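Local coordinates for flavin-nucleotide-binding protein (Mycobacterium smegmatis, PDB 4YBN) that binds flavin-adenine dinucleotide and heme in a two-chain split beta-barrel assembly and probably acts as an oxidoreductase, at residues T20-L25 with L154-D159; A35-V40 with V46-G51; V90-R93 with E97-F100. All coordinates share one frame; numbering follows the deposited sequence.

Contact 1 (T20-L25 with L154-D159); sequences TSRERL and LAIGDD
The methyl CG2 of Ile156 packs against one face of the Arg22 guanidinium, over its centre, with NH2 of Arg22 3.7 Å from it. The same methyl meets Leu25 CD2 at 4.0 Å, one helical turn further on, and is the point of Ile156 that touches both residues. A beta-branched residue suits this place: chi1 of -56° turns CG2 anti to the backbone N and out toward the helix, while CG1 lies beside the backbone N. This is the close-packed part of the contact, and Trp161 and Leu107 cover it by packing on Ile156.

The other half is wetter. The Arg22 chain bends at chi2 (62°), which brings the guanidinium across Ile156 and turns NH2 toward the carbonyls of Ile156 and Gly157. One water lies in the guanidinium plane at its edge; it donates to Ile156 O at 2.7 Å and takes a weak bond from Arg22 NH2 at 3.3 Å. A second water donates to Gly157 O at 2.7 Å; its bond from Arg22 NH2 is unusually short and therefore doubtful. Asp158 OD1 stays 6.1 Å from Arg22 NH2, so it would contribute at most a long-range attraction.

At the helix start, Ser21 is the N-cap, its OG accepting from Arg24 N at 3.2 Å. The charge of Arg22 is met by salt bridges to Asp57 through NH1 and to Asp26 through NE. Asp57 also bonds Ile156 through the backbone. Gripped by two carboxylates, the guanidinium is probably fixed in rotation, its face to the methyl and NH2 toward the hydrated carbonyls.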
# COMPACT_ATOMS: atom_id res chain seq x y z
N THR A 20 18.46 7.62 6.27
CA THR A 20 19.37 6.47 6.20
C THR A 20 19.35 5.59 7.46
O THR A 20 20.21 4.74 7.63
CB THR A 20 20.81 6.96 6.02
OG1 THR A 20 21.11 7.86 7.10
CG2 THR A 20 20.97 7.67 4.63
N SER A 21 18.39 5.77 8.34
CA SER A 21 18.35 4.92 9.50
C SER A 21 17.75 3.52 9.20
O SER A 21 16.56 3.38 8.86
CB SER A 21 17.58 5.58 10.60
OG SER A 21 17.36 4.66 11.67
N ARG A 22 18.58 2.49 9.39
CA ARG A 22 18.16 1.11 9.28
C ARG A 22 17.13 0.78 10.34
O ARG A 22 16.24 -0.07 10.17
CB ARG A 22 19.39 0.20 9.42
CG ARG A 22 19.08 -1.28 9.45
CD ARG A 22 18.42 -1.78 8.17
NE ARG A 22 17.75 -3.05 8.47
CZ ARG A 22 18.32 -4.26 8.36
NH1 ARG A 22 17.63 -5.34 8.74
NH2 ARG A 22 19.56 -4.40 7.83
N GLU A 23 17.27 1.41 11.50
CA GLU A 23 16.31 1.18 12.53
C GLU A 23 14.91 1.66 12.14
O GLU A 23 13.92 1.02 12.46
CB GLU A 23 16.80 1.82 13.82
CG GLU A 23 15.96 1.55 15.04
CD GLU A 23 16.40 2.44 16.20
OE1 GLU A 23 17.53 2.97 16.13
OE2 GLU A 23 15.62 2.67 17.16
N ARG A 24 14.84 2.78 11.47
CA ARG A 24 13.54 3.29 10.96
C ARG A 24 13.00 2.40 9.87
O ARG A 24 11.81 2.19 9.78
CB ARG A 24 13.69 4.71 10.42
CG ARG A 24 14.04 5.74 11.52
CD ARG A 24 13.75 7.18 11.08
NE ARG A 24 13.99 8.14 12.16
CZ ARG A 24 13.06 8.63 12.99
NH1 ARG A 24 11.78 8.29 12.87
NH2 ARG A 24 13.42 9.50 13.95
N LEU A 25 13.89 1.91 9.03
CA LEU A 25 13.51 0.91 8.07
C LEU A 25 12.87 -0.33 8.66
O LEU A 25 11.78 -0.73 8.24
CB LEU A 25 14.66 0.55 7.17
CG LEU A 25 14.31 -0.57 6.19
CD1 LEU A 25 13.42 -0.06 5.07
CD2 LEU A 25 15.56 -1.21 5.65
N LEU A 154 14.69 -11.85 0.06
CA LEU A 154 15.49 -10.78 -0.45
C LEU A 154 16.32 -10.19 0.66
O LEU A 154 15.80 -9.79 1.68
CB LEU A 154 14.54 -9.72 -1.03
CG LEU A 154 15.16 -8.43 -1.57
CD1 LEU A 154 15.84 -8.78 -2.87
CD2 LEU A 154 14.17 -7.33 -1.80
N ALA A 155 17.62 -10.12 0.43
CA ALA A 155 18.59 -9.59 1.38
C ALA A 155 18.43 -8.13 1.60
O ALA A 155 18.33 -7.38 0.67
CB ALA A 155 20.04 -9.89 0.90
N ILE A 156 18.40 -7.71 2.87
CA ILE A 156 18.42 -6.33 3.20
C ILE A 156 19.86 -5.99 3.58
O ILE A 156 20.31 -6.32 4.67
CB ILE A 156 17.54 -5.98 4.37
CG1 ILE A 156 16.10 -6.42 4.13
CG2 ILE A 156 17.66 -4.47 4.62
CD1 ILE A 156 15.28 -6.51 5.43
N GLY A 157 20.53 -5.30 2.67
CA GLY A 157 21.94 -5.04 2.84
C GLY A 157 22.14 -3.61 3.27
O GLY A 157 21.23 -3.03 3.87
N ASP A 158 23.33 -3.06 2.99
CA ASP A 158 23.61 -1.67 3.35
C ASP A 158 23.21 -0.70 2.26
O ASP A 158 22.92 0.41 2.53
CB ASP A 158 25.11 -1.49 3.62
CG ASP A 158 25.54 -2.20 4.88
OD1 ASP A 158 24.86 -2.03 5.92
OD2 ASP A 158 26.54 -2.92 4.82
N ASP A 159 23.24 -1.14 1.01
CA ASP A 159 23.20 -0.22 -0.10
C ASP A 159 21.95 -0.39 -1.01
O ASP A 159 21.80 0.34 -2.00
CB ASP A 159 24.50 -0.37 -0.93
CG ASP A 159 25.78 0.13 -0.16
OD1 ASP A 159 25.69 0.93 0.79
OD2 ASP A 159 26.91 -0.31 -0.51
O HOH W 1 22.14 -6.13 6.70
O HOH W 2 21.04 -2.90 6.56

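Contact 2 (A35-V40 with V46-G51); sequences ATVALV and VAFPIG. With FAD (flavin-adenine dinucleotide), chain H.
The ring of Phe48 has Val37 on one face and Leu39 at its edge. Val37 CB stands 4.2 Å from the ring centroid, 19° off the normal, a CH-pi contact displaced toward the rim. Leu39 CD2 lies near the ring plane, 3.6 Å from Phe48 CE2. In Phe48, chi1 of 64° sets CG between the backbone N and the carbonyl carbon and leans the ring toward strand 34-41, alongside Val37. The ring also stacks with Trp69, an FAD-binding residue.

Compact beta-branched side chains continue this face: Val37 CG2 meets Ile50 CG2 at 3.9 Å. The CG1 branch of Ile50 leads away from strand 34-41 to the flavin, CG1 3.5 Å from FAD C4X and the terminal CD1 near N3 and C2. Six backbone bonds join the antiparallel strands; Val37 N to Phe48 O is 2.9 Å and almost straight (177°).

Pro49, whose nitrogen has no hydrogen to donate, falls in a non-hydrogen-bonded pair with Thr36, so no bond across the hairpin is lost. Its carbonyl instead accepts from FAD O2' at 2.9 Å, while its ring carbon CG rests 3.4 Å from FAD C8M. Gly51 N lies 2.9 Å from flavin N5. On the face that carries Pro49, opposite Phe48, the small Thr36 and Ala38 pack against their own counterparts in the second subunit, whose Ser162 and Lys164 also bond the FAD: a barrel hairpin of the split beta-barrel flavoproteins, with the cofactor held at the dimer interface.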
# COMPACT_ATOMS: atom_id res chain seq x y z
N ALA A 35 3.63 -5.83 0.80
CA ALA A 35 4.62 -5.25 -0.08
C ALA A 35 4.04 -5.25 -1.51
O ALA A 35 3.19 -6.09 -1.86
CB ALA A 35 5.89 -6.10 -0.04
N THR A 36 4.52 -4.34 -2.34
CA THR A 36 4.20 -4.42 -3.71
C THR A 36 5.51 -4.73 -4.38
O THR A 36 6.46 -4.02 -4.18
CB THR A 36 3.58 -3.11 -4.23
OG1 THR A 36 2.36 -2.89 -3.53
CG2 THR A 36 3.29 -3.24 -5.64
N VAL A 37 5.51 -5.76 -5.21
CA VAL A 37 6.71 -6.24 -5.87
C VAL A 37 6.62 -5.97 -7.37
O VAL A 37 5.62 -6.22 -7.98
CB VAL A 37 6.89 -7.72 -5.67
CG1 VAL A 37 8.04 -8.25 -6.51
CG2 VAL A 37 7.09 -8.05 -4.21
N ALA A 38 7.65 -5.36 -7.89
CA ALA A 38 7.74 -5.01 -9.30
C ALA A 38 8.88 -5.80 -9.95
O ALA A 38 9.96 -5.95 -9.35
CB ALA A 38 8.03 -3.54 -9.41
N LEU A 39 8.64 -6.32 -11.15
CA LEU A 39 9.61 -6.99 -11.91
C LEU A 39 9.30 -6.73 -13.41
O LEU A 39 8.34 -6.05 -13.77
CB LEU A 39 9.59 -8.47 -11.62
CG LEU A 39 8.37 -9.29 -11.97
CD1 LEU A 39 8.76 -10.73 -12.26
CD2 LEU A 39 7.37 -9.23 -10.82
N VAL A 40 10.15 -7.27 -14.27
CA VAL A 40 10.04 -7.05 -15.71
C VAL A 40 9.80 -8.41 -16.36
O VAL A 40 10.45 -9.42 -16.01
CB VAL A 40 11.33 -6.46 -16.21
CG1 VAL A 40 11.24 -6.10 -17.68
CG2 VAL A 40 11.72 -5.21 -15.42
N VAL A 46 5.70 -5.34 -14.37
CA VAL A 46 4.59 -5.98 -13.72
C VAL A 46 4.69 -5.69 -12.22
O VAL A 46 5.80 -5.47 -11.66
CB VAL A 46 4.41 -7.48 -13.99
CG1 VAL A 46 4.54 -7.83 -15.47
CG2 VAL A 46 5.37 -8.28 -13.19
N ALA A 47 3.55 -5.59 -11.58
CA ALA A 47 3.53 -5.29 -10.13
C ALA A 47 2.42 -6.09 -9.46
O ALA A 47 1.35 -6.27 -10.07
CB ALA A 47 3.33 -3.84 -9.91
N PHE A 48 2.72 -6.65 -8.28
CA PHE A 48 1.71 -7.43 -7.59
C PHE A 48 1.91 -7.26 -6.11
O PHE A 48 2.99 -7.04 -5.65
CB PHE A 48 1.71 -8.88 -8.00
CG PHE A 48 2.97 -9.63 -7.66
CD1 PHE A 48 3.07 -10.31 -6.48
CD2 PHE A 48 4.01 -9.70 -8.53
CE1 PHE A 48 4.22 -11.06 -6.15
CE2 PHE A 48 5.17 -10.40 -8.20
CZ PHE A 48 5.28 -11.07 -7.00
N PRO A 49 0.85 -7.25 -5.36
CA PRO A 49 0.94 -7.17 -3.96
C PRO A 49 1.19 -8.51 -3.33
O PRO A 49 0.80 -9.59 -3.88
CB PRO A 49 -0.49 -6.72 -3.58
CG PRO A 49 -1.34 -7.26 -4.61
CD PRO A 49 -0.54 -7.28 -5.85
N ILE A 50 1.81 -8.54 -2.17
CA ILE A 50 2.04 -9.82 -1.50
C ILE A 50 2.37 -9.60 -0.05
O ILE A 50 2.99 -8.60 0.32
CB ILE A 50 3.20 -10.59 -2.22
CG1 ILE A 50 3.26 -12.03 -1.71
CG2 ILE A 50 4.49 -9.88 -1.95
CD1 ILE A 50 3.81 -13.12 -2.60
N GLY A 51 1.95 -10.50 0.85
CA GLY A 51 2.44 -10.37 2.25
C GLY A 51 3.93 -10.64 2.44
O GLY A 51 4.51 -11.47 1.77
PA FAD H . -0.18 -14.13 -12.70
O1A FAD H . -0.75 -15.30 -13.47
O2A FAD H . 1.32 -14.04 -12.53
O5B FAD H . -0.64 -12.73 -13.41
C5B FAD H . -1.56 -12.64 -14.49
C4B FAD H . -2.36 -11.33 -14.40
O4B FAD H . -3.47 -11.48 -13.49
C3B FAD H . -1.59 -10.13 -13.83
O3B FAD H . -0.69 -9.44 -14.71
C2B FAD H . -2.69 -9.23 -13.37
O2B FAD H . -3.06 -8.45 -14.50
C1B FAD H . -3.76 -10.22 -12.87
N9A FAD H . -3.63 -10.26 -11.38
C8A FAD H . -3.04 -11.26 -10.68
N7A FAD H . -3.04 -10.99 -9.35
C5A FAD H . -3.62 -9.78 -9.17
C6A FAD H . -3.92 -8.93 -8.01
N6A FAD H . -3.58 -9.37 -6.77
N1A FAD H . -4.56 -7.74 -8.29
C2A FAD H . -4.93 -7.34 -9.53
N3A FAD H . -4.66 -8.08 -10.60
C4A FAD H . -4.02 -9.29 -10.51
N1 FAD H . -0.01 -14.32 -2.90
C2 FAD H . 0.79 -15.28 -2.36
O2 FAD H . 1.09 -16.21 -3.15
N3 FAD H . 1.22 -15.26 -1.06
C4 FAD H . 0.91 -14.22 -0.23
O4 FAD H . 1.28 -14.10 0.95
C4X FAD H . 0.04 -13.14 -0.76
N5 FAD H . -0.33 -12.10 0.02
C5X FAD H . -1.13 -11.12 -0.47
C6 FAD H . -1.48 -10.04 0.34
C7 FAD H . -2.28 -9.01 -0.14
C7M FAD H . -2.65 -7.87 0.78
C8 FAD H . -2.77 -9.07 -1.53
C8M FAD H . -3.61 -7.99 -2.13
C9 FAD H . -2.41 -10.12 -2.34
C9A FAD H . -1.61 -11.15 -1.87
N10 FAD H . -1.22 -12.22 -2.72
C10 FAD H . -0.42 -13.25 -2.18
C1' FAD H . -1.74 -12.32 -4.10
C2' FAD H . -0.84 -11.96 -5.25
O2' FAD H . -1.17 -10.64 -5.70
C3' FAD H . -1.09 -12.97 -6.39
O3' FAD H . -2.52 -13.03 -6.71
C4' FAD H . -0.45 -14.37 -6.19
O4' FAD H . 0.98 -14.29 -5.99
C5' FAD H . -0.69 -15.29 -7.40
O5' FAD H . -0.44 -14.56 -8.63
P FAD H . -0.48 -15.25 -10.10
O1P FAD H . -1.64 -16.22 -10.13
O2P FAD H . 0.95 -15.72 -10.34
O3P FAD H . -0.83 -14.10 -11.20

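Contact 3 (V90-R93 with E97-F100); sequences VVAR and ESSF. With HEM (protoporphyrin IX containing Fe), chain G.
Val90 and Ser99 set their side chains on the same face of the sheet, CB against CB at 3.6 Å. Val90 CG2 then reaches along the partner strand to the carbonyl carbon of Phe100, 3.7 Å away, so a branched residue covers the backbone beside the small serine. Two backbone bonds frame this pair unequally. Ser99 N meets Val90 O in the carbonyl plane, on a lone pair, whereas Val90 N approaches Ser99 O from well above the carbonyl plane, 64° out of it.

Toward the turn, strand pairing gives way to a side chain. Chi1 of -71° places Ser98 OG beside its own backbone N and in front of Ala92 N, which donates to it at 3.1 Å. A water donates to the same OG at 2.8 Å and to Ala92 O, while the hydroxyl bonds Ser94 O. Ala92 fits because its single methyl is small enough to sit against the backbone, CB 3.4 Å from Glu97 O.

Phe100 points away from Val90 and offers one ring face to the heme methyl CMB, 3.7 Å from Phe100 CE2; Phe130 of the second subunit meets the ring edge-to-face. Ser98 O accepts at 2.6 Å from the water that binds the heme iron at 2.3 Å. The iron has a further ligand from elsewhere, consistent with His62 of the second subunit, the known axial residue. By fixing Ser98 through its hydroxyl, the hairpin would hold the carbonyl that orients the iron-bound water, a second-shell bond likely to make that water's oxygen a somewhat stronger donor to the metal.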
# COMPACT_ATOMS: atom_id res chain seq x y z
N VAL A 90 -2.34 15.88 4.65
CA VAL A 90 -1.81 17.24 4.91
C VAL A 90 -2.72 18.21 4.19
O VAL A 90 -2.69 18.32 3.00
CB VAL A 90 -0.39 17.40 4.42
CG1 VAL A 90 0.22 18.76 4.80
CG2 VAL A 90 0.53 16.32 5.02
N VAL A 91 -3.55 18.87 4.98
CA VAL A 91 -4.50 19.88 4.54
C VAL A 91 -3.86 21.27 4.65
O VAL A 91 -3.74 21.85 5.73
CB VAL A 91 -5.80 19.78 5.34
CG1 VAL A 91 -6.85 20.73 4.79
CG2 VAL A 91 -6.34 18.35 5.28
N ALA A 92 -3.42 21.79 3.52
CA ALA A 92 -2.83 23.13 3.49
C ALA A 92 -3.88 24.16 3.06
O ALA A 92 -5.02 23.83 2.70
CB ALA A 92 -1.61 23.15 2.59
N ARG A 93 -3.51 25.42 3.22
CA ARG A 93 -4.35 26.56 2.81
C ARG A 93 -4.40 26.75 1.30
O ARG A 93 -5.22 27.52 0.81
CB ARG A 93 -3.84 27.84 3.43
CG ARG A 93 -4.09 27.93 4.91
CD ARG A 93 -3.33 29.13 5.42
NE ARG A 93 -3.45 29.27 6.85
CZ ARG A 93 -2.56 28.83 7.72
NH1 ARG A 93 -1.46 28.17 7.32
NH2 ARG A 93 -2.80 29.04 9.01
N GLU A 97 0.19 23.07 -1.77
CA GLU A 97 0.98 22.62 -0.63
C GLU A 97 0.29 21.48 0.13
O GLU A 97 0.76 21.12 1.18
CB GLU A 97 1.31 23.76 0.37
CG GLU A 97 2.18 24.87 -0.15
CD GLU A 97 3.56 24.42 -0.48
OE1 GLU A 97 4.03 23.38 0.05
OE2 GLU A 97 4.20 25.16 -1.24
N SER A 98 -0.81 20.93 -0.38
CA SER A 98 -1.47 19.88 0.33
C SER A 98 -0.74 18.59 -0.01
O SER A 98 -0.08 18.53 -1.02
CB SER A 98 -2.94 19.78 -0.03
OG SER A 98 -3.61 20.90 0.53
N SER A 99 -0.81 17.60 0.87
CA SER A 99 0.10 16.46 0.77
C SER A 99 -0.46 15.24 1.48
O SER A 99 -1.66 15.20 1.74
CB SER A 99 1.46 16.82 1.33
OG SER A 99 2.46 15.99 0.76
N PHE A 100 0.42 14.28 1.76
CA PHE A 100 0.14 13.15 2.61
C PHE A 100 1.27 12.97 3.56
O PHE A 100 2.41 13.23 3.20
CB PHE A 100 0.01 11.89 1.83
CG PHE A 100 -1.20 11.82 0.94
CD1 PHE A 100 -2.41 11.68 1.44
CD2 PHE A 100 -1.07 11.83 -0.41
CE1 PHE A 100 -3.50 11.58 0.64
CE2 PHE A 100 -2.15 11.75 -1.23
CZ PHE A 100 -3.37 11.62 -0.70
CHA HEM G . 4.20 16.87 -4.56
CHB HEM G . 0.06 15.48 -2.52
CHC HEM G . -2.28 19.06 -4.75
CHD HEM G . 1.77 20.28 -7.07
C1A HEM G . 3.29 16.19 -3.80
C2A HEM G . 3.58 15.09 -2.95
C3A HEM G . 2.38 14.68 -2.40
C4A HEM G . 1.39 15.56 -2.89
CMA HEM G . 2.08 13.53 -1.46
CAA HEM G . 4.94 14.44 -2.77
CBA HEM G . 5.88 15.16 -1.79
CGA HEM G . 7.06 14.29 -1.44
O1A HEM G . 7.19 13.92 -0.25
O2A HEM G . 7.89 13.91 -2.31
C1B HEM G . -0.95 16.36 -2.92
C2B HEM G . -2.28 16.32 -2.39
C3B HEM G . -2.96 17.30 -3.00
C4B HEM G . -2.01 17.99 -3.93
CMB HEM G . -2.86 15.39 -1.33
CAB HEM G . -4.35 17.54 -2.59
CBB HEM G . -5.00 18.62 -2.89
C1C HEM G . -1.39 19.72 -5.62
C2C HEM G . -1.75 20.68 -6.61
C3C HEM G . -0.58 21.05 -7.29
C4C HEM G . 0.48 20.29 -6.69
CMC HEM G . -3.12 21.21 -6.82
CAC HEM G . -0.39 22.10 -8.31
CBC HEM G . -1.27 23.10 -8.50
C1D HEM G . 2.73 19.43 -6.53
C2D HEM G . 4.12 19.59 -6.88
C3D HEM G . 4.80 18.65 -6.18
C4D HEM G . 3.80 17.93 -5.40
CMD HEM G . 4.71 20.57 -7.85
CAD HEM G . 6.29 18.37 -6.20
CBD HEM G . 6.96 18.66 -4.84
CGD HEM G . 8.45 18.89 -5.03
O1D HEM G . 8.95 20.03 -4.86
O2D HEM G . 9.21 17.94 -5.36
NA HEM G . 1.95 16.45 -3.76
NB HEM G . -0.83 17.36 -3.80
NC HEM G . -0.06 19.45 -5.76
ND HEM G . 2.57 18.44 -5.63
FE HEM G . 0.95 17.87 -4.82
O HOH W 3 -6.06 21.75 1.58
O HOH W 4 1.59 19.09 -2.93

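From the N terminus, the chain first passes 20-25, at the start of helix 22-29, whose partner 154-159 arrives only 129 residues later. Contact 1 therefore closes a long loop, bringing the end of strand 149-155 back to this first helix. Contacts 2 and 3 both nest inside it. Contact 2 closes the short hairpin of strands 34-41 and 44-55; contact 3 then closes that of strands 78-91 and 99-108, in series with it and without crossing. Strands 34-41 and 78-91 are sheet neighbours, yet the two hairpin contacts have centres about 29 Å apart, one bonding FAD directly and the other lining the heme pocket close to an FAD, and both touch the second subunit.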